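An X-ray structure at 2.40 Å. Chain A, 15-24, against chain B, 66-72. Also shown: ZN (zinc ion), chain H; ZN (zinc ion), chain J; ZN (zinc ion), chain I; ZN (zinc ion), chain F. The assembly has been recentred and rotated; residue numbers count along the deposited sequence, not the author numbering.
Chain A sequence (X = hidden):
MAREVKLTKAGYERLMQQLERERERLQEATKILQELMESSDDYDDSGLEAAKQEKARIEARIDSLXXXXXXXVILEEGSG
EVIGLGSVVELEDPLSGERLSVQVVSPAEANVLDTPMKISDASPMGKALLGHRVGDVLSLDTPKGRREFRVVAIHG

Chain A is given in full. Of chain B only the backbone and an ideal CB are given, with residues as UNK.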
ATOM      1  N   LEU A  15      -7.096  10.189  -1.105  1.00 34.90           N
ATOM      2  CA  LEU A  15      -6.426   9.301  -0.152  1.00 34.14           C
ATOM      3  C   LEU A  15      -4.910   9.344  -0.403  1.00 36.47           C
ATOM      4  O   LEU A  15      -4.100   9.078   0.503  1.00 36.00           O
ATOM      5  CB  LEU A  15      -6.928   7.862  -0.292  1.00 30.01           C
ATOM      6  CG  LEU A  15      -8.409   7.575  -0.030  1.00 27.89           C
ATOM      7  CD1 LEU A  15      -8.627   6.077   0.077  1.00 23.73           C
ATOM      8  CD2 LEU A  15      -8.844   8.241   1.250  1.00 27.34           C
ATOM      9  N   MET A  16      -4.530   9.676  -1.638  1.00 38.33           N
ATOM     10  CA  MET A  16      -3.120   9.790  -1.996  1.00 39.65           C
ATOM     11  C   MET A  16      -2.548  10.981  -1.233  1.00 41.24           C
ATOM     12  O   MET A  16      -1.590  10.839  -0.473  1.00 43.61           O
ATOM     13  CB  MET A  16      -2.967  10.013  -3.494  1.00 39.49           C
ATOM     14  CG  MET A  16      -3.047   8.734  -4.319  1.00 38.78           C
ATOM     15  SD  MET A  16      -1.584   7.703  -4.046  1.00 39.63           S
ATOM     16  CE  MET A  16      -0.780   7.922  -5.596  1.00 37.83           C
ATOM     17  N   GLN A  17      -3.162  12.148  -1.423  1.00 41.79           N
ATOM     18  CA  GLN A  17      -2.739  13.377  -0.748  1.00 41.76           C
ATOM     19  C   GLN A  17      -2.650  13.173   0.752  1.00 39.80           C
ATOM     20  O   GLN A  17      -1.778  13.720   1.407  1.00 40.32           O
ATOM     21  CB  GLN A  17      -3.718  14.518  -1.046  1.00 43.47           C
ATOM     22  CG  GLN A  17      -3.474  15.229  -2.368  1.00 48.13           C
ATOM     23  CD  GLN A  17      -4.732  15.369  -3.202  1.00 52.35           C
ATOM     24  OE1 GLN A  17      -5.750  15.888  -2.735  1.00 54.67           O
ATOM     25  NE2 GLN A  17      -4.667  14.907  -4.453  1.00 54.43           N
ATOM     26  N   GLN A  18      -3.554  12.371   1.292  1.00 39.39           N
ATOM     27  CA  GLN A  18      -3.566  12.109   2.717  1.00 39.83           C
ATOM     28  C   GLN A  18      -2.368  11.230   3.054  1.00 38.76           C
ATOM     29  O   GLN A  18      -1.781  11.343   4.131  1.00 39.47           O
ATOM     30  CB  GLN A  18      -4.871  11.420   3.109  1.00 41.11           C
ATOM     31  CG  GLN A  18      -5.260  11.609   4.575  1.00 47.45           C
ATOM     32  CD  GLN A  18      -5.314  13.081   5.007  1.00 50.49           C
ATOM     33  OE1 GLN A  18      -5.788  13.957   4.262  1.00 50.53           O
ATOM     34  NE2 GLN A  18      -4.838  13.353   6.230  1.00 52.32           N
ATOM     35  N   LEU A  19      -1.997  10.356   2.127  1.00 35.83           N
ATOM     36  CA  LEU A  19      -0.856   9.491   2.354  1.00 34.23           C
ATOM     37  C   LEU A  19       0.404  10.345   2.279  1.00 34.67           C
ATOM     38  O   LEU A  19       1.343  10.143   3.041  1.00 35.77           O
ATOM     39  CB  LEU A  19      -0.818   8.382   1.304  1.00 32.74           C
ATOM     40  CG  LEU A  19       0.351   7.392   1.329  1.00 29.60           C
ATOM     41  CD1 LEU A  19       0.558   6.839   2.703  1.00 27.86           C
ATOM     42  CD2 LEU A  19       0.060   6.271   0.359  1.00 29.71           C
ATOM     43  N   GLU A  20       0.416  11.303   1.362  1.00 35.08           N
ATOM     44  CA  GLU A  20       1.551  12.205   1.198  1.00 37.18           C
ATOM     45  C   GLU A  20       1.751  12.964   2.515  1.00 37.26           C
ATOM     46  O   GLU A  20       2.837  12.983   3.083  1.00 37.11           O
ATOM     47  CB  GLU A  20       1.259  13.215   0.084  1.00 40.22           C
ATOM     48  CG  GLU A  20       2.407  13.551  -0.866  1.00 44.15           C
ATOM     49  CD  GLU A  20       3.750  13.662  -0.166  1.00 47.97           C
ATOM     50  OE1 GLU A  20       4.384  12.605   0.063  1.00 50.20           O
ATOM     51  OE2 GLU A  20       4.169  14.801   0.156  1.00 49.95           O
ATOM     52  N   ARG A  21       0.684  13.589   2.993  1.00 37.04           N
ATOM     53  CA  ARG A  21       0.751  14.349   4.226  1.00 38.61           C
ATOM     54  C   ARG A  21       1.265  13.516   5.389  1.00 38.56           C
ATOM     55  O   ARG A  21       2.112  13.970   6.157  1.00 36.84           O
ATOM     56  CB  ARG A  21      -0.631  14.900   4.569  1.00 41.85           C
ATOM     57  CG  ARG A  21      -1.326  15.592   3.400  1.00 45.02           C
ATOM     58  CD  ARG A  21      -2.093  16.816   3.865  1.00 47.21           C
ATOM     59  NE  ARG A  21      -3.146  16.507   4.831  1.00 49.12           N
ATOM     60  CZ  ARG A  21      -3.697  17.409   5.643  1.00 50.19           C
ATOM     61  NH1 ARG A  21      -3.290  18.673   5.613  1.00 50.09           N
ATOM     62  NH2 ARG A  21      -4.668  17.054   6.477  1.00 48.97           N
ATOM     63  N   GLU A  22       0.748  12.297   5.513  1.00 39.42           N
ATOM     64  CA  GLU A  22       1.130  11.407   6.605  1.00 39.68           C
ATOM     65  C   GLU A  22       2.591  11.044   6.582  1.00 38.23           C
ATOM     66  O   GLU A  22       3.221  10.929   7.631  1.00 36.95           O
ATOM     67  CB  GLU A  22       0.280  10.139   6.592  1.00 41.72           C
ATOM     68  CG  GLU A  22      -1.081  10.338   7.224  1.00 46.29           C
ATOM     69  CD  GLU A  22      -0.988  10.941   8.628  1.00 50.18           C
ATOM     70  OE1 GLU A  22      -0.258  10.383   9.475  1.00 52.73           O
ATOM     71  OE2 GLU A  22      -1.643  11.974   8.889  1.00 53.32           O
ATOM     72  N   ARG A  23       3.138  10.860   5.388  1.00 37.06           N
ATOM     73  CA  ARG A  23       4.551  10.532   5.295  1.00 37.27           C
ATOM     74  C   ARG A  23       5.394  11.694   5.796  1.00 38.30           C
ATOM     75  O   ARG A  23       6.361  11.479   6.524  1.00 40.49           O
ATOM     76  CB  ARG A  23       4.920  10.177   3.865  1.00 33.84           C
ATOM     77  CG  ARG A  23       4.597   8.741   3.549  1.00 31.35           C
ATOM     78  CD  ARG A  23       4.501   8.491   2.087  1.00 28.38           C
ATOM     79  NE  ARG A  23       4.313   7.074   1.844  1.00 29.59           N
ATOM     80  CZ  ARG A  23       3.936   6.576   0.674  1.00 32.93           C
ATOM     81  NH1 ARG A  23       3.710   7.394  -0.349  1.00 31.84           N
ATOM     82  NH2 ARG A  23       3.778   5.267   0.524  1.00 32.31           N
ATOM     83  N   GLU A  24       5.023  12.922   5.437  1.00 37.79           N
ATOM     84  CA  GLU A  24       5.771  14.090   5.901  1.00 36.93           C
ATOM     85  C   GLU A  24       5.698  14.185   7.416  1.00 35.28           C
ATOM     86  O   GLU A  24       6.701  14.411   8.073  1.00 35.76           O
ATOM     87  CB  GLU A  24       5.230  15.385   5.279  1.00 38.42           C
ATOM     88  CG  GLU A  24       5.478  15.508   3.787  1.00 40.20           C
ATOM     89  CD  GLU A  24       6.906  15.160   3.400  1.00 43.58           C
ATOM     90  OE1 GLU A  24       7.856  15.775   3.934  1.00 44.29           O
ATOM     91  OE2 GLU A  24       7.087  14.266   2.551  1.00 45.68           O
TER
ATOM     92  N   UNK B  66       2.728  -3.198  -0.608  1.00 34.82           N
ATOM     93  CA  UNK B  66       1.710  -2.156  -0.639  1.00 34.36           C
ATOM     94  C   UNK B  66       2.378  -0.798  -0.769  1.00 34.39           C
ATOM     95  O   UNK B  66       1.861   0.101  -1.446  1.00 33.72           O
ATOM     96  CB  UNK B  66       0.833  -2.209   0.614  1.00 34.36           C
ATOM     97  N   UNK B  67       3.530  -0.648  -0.122  1.00 34.37           N
ATOM     98  CA  UNK B  67       4.241   0.620  -0.183  1.00 34.34           C
ATOM     99  C   UNK B  67       4.662   0.917  -1.615  1.00 34.14           C
ATOM    100  O   UNK B  67       4.432   2.005  -2.122  1.00 34.35           O
ATOM    101  CB  UNK B  67       5.460   0.601   0.741  1.00 34.34           C
ATOM    102  N   UNK B  68       5.273  -0.061  -2.269  1.00 33.53           N
ATOM    103  CA  UNK B  68       5.731   0.115  -3.634  1.00 34.90           C
ATOM    104  C   UNK B  68       4.586   0.404  -4.620  1.00 35.56           C
ATOM    105  O   UNK B  68       4.689   1.306  -5.456  1.00 33.79           O
ATOM    106  CB  UNK B  68       6.494  -1.135  -4.078  1.00 34.90           C
ATOM    107  N   UNK B  69       3.489  -0.338  -4.520  1.00 36.66           N
ATOM    108  CA  UNK B  69       2.373  -0.113  -5.428  1.00 36.73           C
ATOM    109  C   UNK B  69       1.784   1.281  -5.226  1.00 37.49           C
ATOM    110  O   UNK B  69       1.318   1.905  -6.180  1.00 36.88           O
ATOM    111  CB  UNK B  69       1.295  -1.180  -5.224  1.00 36.73           C
ATOM    112  N   UNK B  70       1.826   1.776  -3.989  1.00 37.70           N
ATOM    113  CA  UNK B  70       1.288   3.094  -3.674  1.00 38.28           C
ATOM    114  C   UNK B  70       2.065   4.189  -4.378  1.00 39.24           C
ATOM    115  O   UNK B  70       1.532   5.269  -4.620  1.00 40.90           O
ATOM    116  CB  UNK B  70       1.304   3.331  -2.162  1.00 38.28           C
ATOM    117  N   UNK B  71       3.323   3.904  -4.706  1.00 39.53           N
ATOM    118  CA  UNK B  71       4.183   4.873  -5.381  1.00 41.58           C
ATOM    119  C   UNK B  71       4.320   4.569  -6.868  1.00 44.06           C
ATOM    120  O   UNK B  71       5.063   5.241  -7.588  1.00 44.69           O
ATOM    121  CB  UNK B  71       5.566   4.897  -4.726  1.00 41.58           C
ATOM    122  N   UNK B  72       3.620   3.542  -7.326  1.00 47.08           N
ATOM    123  CA  UNK B  72       3.695   3.168  -8.730  1.00 50.14           C
ATOM    124  C   UNK B  72       3.397   4.358  -9.633  1.00 52.54           C
ATOM    125  O   UNK B  72       2.508   5.157  -9.350  1.00 54.56           O
ATOM    126  CB  UNK B  72       2.724   2.024  -9.028  1.00 50.14           C
TER
HETATM  127 ZN    ZN H 404       6.618  14.120   0.655  1.00 48.54          ZN
HETATM  128 ZN    ZN J 416       5.489   4.143   3.315  1.00 68.89          ZN
HETATM  129 ZN    ZN I 413      -2.640  -4.704   3.688  1.00 38.24          ZN
HETATM  130 ZN    ZN F 402       5.227   2.045   4.358  1.00 49.23          ZN

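Chain A presents one helix here, and the chain B segment, already helical on entering at 66, meets it at 117° between N-to-C directions. The axes come no nearer than 12.9 Å, and contact is made by side chains, chiefly A:Arg23, which is extended with chi2 and chi3 both t.

Position 66 has helical backbone angles and nothing of chain A within 5.5 Å of its CB. Chain A sets no demand, but a zinc ion (chain I) on that side would favour a ligand long enough to reach, such as Glu, or His through its far nitrogen. The residue is B:Glu66, whose OE2 binds that zinc at 2.0 Å.

At position 67 the CA-to-CB bond points sideways, and the ideal CB lies 5.0 Å from A:Arg23 NH2. Two zinc ions, chains J and F, sit beyond it. A cation and metals together call for an acid, Asp or Glu; His could bind a metal but would not offset the arginine's charge. It is B:Asp67. Its OD1 binds the zinc of chain J at 2.1 Å and that of chain F at 2.6 Å, and accepts a weak, salt-bridged hydrogen bond from A:Arg23 NH2 at 3.5 Å.

Position 68 points away from chain A and admits many helix-compatible residues; it is B:Ile68. Position 69 is out of reach of chain A, which places no constraint on it; it holds B:Leu69.

Position 70 points toward chain A, its ideal CB 4.1 Å from both A:Leu19 CD2 and A:Arg23 NH2. The short distances favour a small residue: Ala or Cys would fit, while Ser or Thr would add an acceptor for the guanidinium. B:Ser70 uses this option, A:Arg23 NH2 donating to its OG at 2.9 Å. The same OG donates to B:Asp67 O at 2.6 Å, and B:Ser70 CB packs against A:Leu19 CD2 at 4.1 Å. B:Ser70 O lies 3.7 Å from A:Met16 CE and accepts from water 1, which in turn accepts from A:Arg23 NH1.

At position 71 (phi/psi -103/3) the CB points sideways, 5.4 Å from A:Arg23 NH1. A flat group able to cover the guanidinium would suit, whether aromatic, Gln or Arg; an acid could pair with it. The residue is B:Arg71, stacked on A:Arg23 with centres 3.6 Å apart and planes at 16°. This pairing of like charges is offset by B:Asp67, whose OD2 accepts a very short 2.4 Å bond from B:Arg71 NE.

Position 72, with extended angles, tolerates much; it is B:Ala72.

Chain B 66-72: EDILSRA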
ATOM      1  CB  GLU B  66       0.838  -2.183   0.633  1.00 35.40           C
ATOM      2  CG  GLU B  66       0.021  -3.464   0.834  1.00 34.33           C
ATOM      3  CD  GLU B  66      -0.959  -3.376   1.991  1.00 33.45           C
ATOM      4  OE1 GLU B  66      -0.634  -2.710   3.000  1.00 32.79           O
ATOM      5  OE2 GLU B  66      -2.044  -3.991   1.897  1.00 32.33           O
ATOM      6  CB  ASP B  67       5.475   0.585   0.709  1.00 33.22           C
ATOM      7  CG  ASP B  67       6.058   1.961   0.937  1.00 32.32           C
ATOM      8  OD1 ASP B  67       5.619   2.649   1.884  1.00 31.00           O
ATOM      9  OD2 ASP B  67       6.952   2.350   0.165  1.00 29.52           O
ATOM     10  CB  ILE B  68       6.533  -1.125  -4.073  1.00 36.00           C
ATOM     11  CG1 ILE B  68       7.704  -1.329  -3.103  1.00 37.94           C
ATOM     12  CG2 ILE B  68       7.049  -0.952  -5.483  1.00 35.61           C
ATOM     13  CD1 ILE B  68       8.500  -2.590  -3.349  1.00 39.49           C
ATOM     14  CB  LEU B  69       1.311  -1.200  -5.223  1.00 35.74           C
ATOM     15  CG  LEU B  69       1.725  -2.596  -5.722  1.00 35.10           C
ATOM     16  CD1 LEU B  69       0.892  -3.675  -5.055  1.00 32.84           C
ATOM     17  CD2 LEU B  69       1.589  -2.675  -7.223  1.00 33.21           C
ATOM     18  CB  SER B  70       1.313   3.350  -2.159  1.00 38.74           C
ATOM     19  OG  SER B  70       2.592   3.759  -1.708  1.00 37.62           O
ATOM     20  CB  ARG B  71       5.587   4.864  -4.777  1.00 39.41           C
ATOM     21  CG  ARG B  71       5.651   4.992  -3.280  1.00 37.07           C
ATOM     22  CD  ARG B  71       6.928   4.342  -2.787  1.00 35.21           C
ATOM     23  NE  ARG B  71       6.958   4.265  -1.334  1.00 36.14           N
ATOM     24  CZ  ARG B  71       7.145   5.310  -0.533  1.00 35.65           C
ATOM     25  NH1 ARG B  71       7.327   6.518  -1.047  1.00 34.65           N
ATOM     26  NH2 ARG B  71       7.134   5.148   0.782  1.00 33.76           N
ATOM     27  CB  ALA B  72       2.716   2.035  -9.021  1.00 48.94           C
TER
HETATM   28  O   HOH W   1       2.471   7.417  -2.672  1.00 31.20           O
HETATM   29  O   HOH W   2       6.972  12.004   1.870  1.00 29.89           O
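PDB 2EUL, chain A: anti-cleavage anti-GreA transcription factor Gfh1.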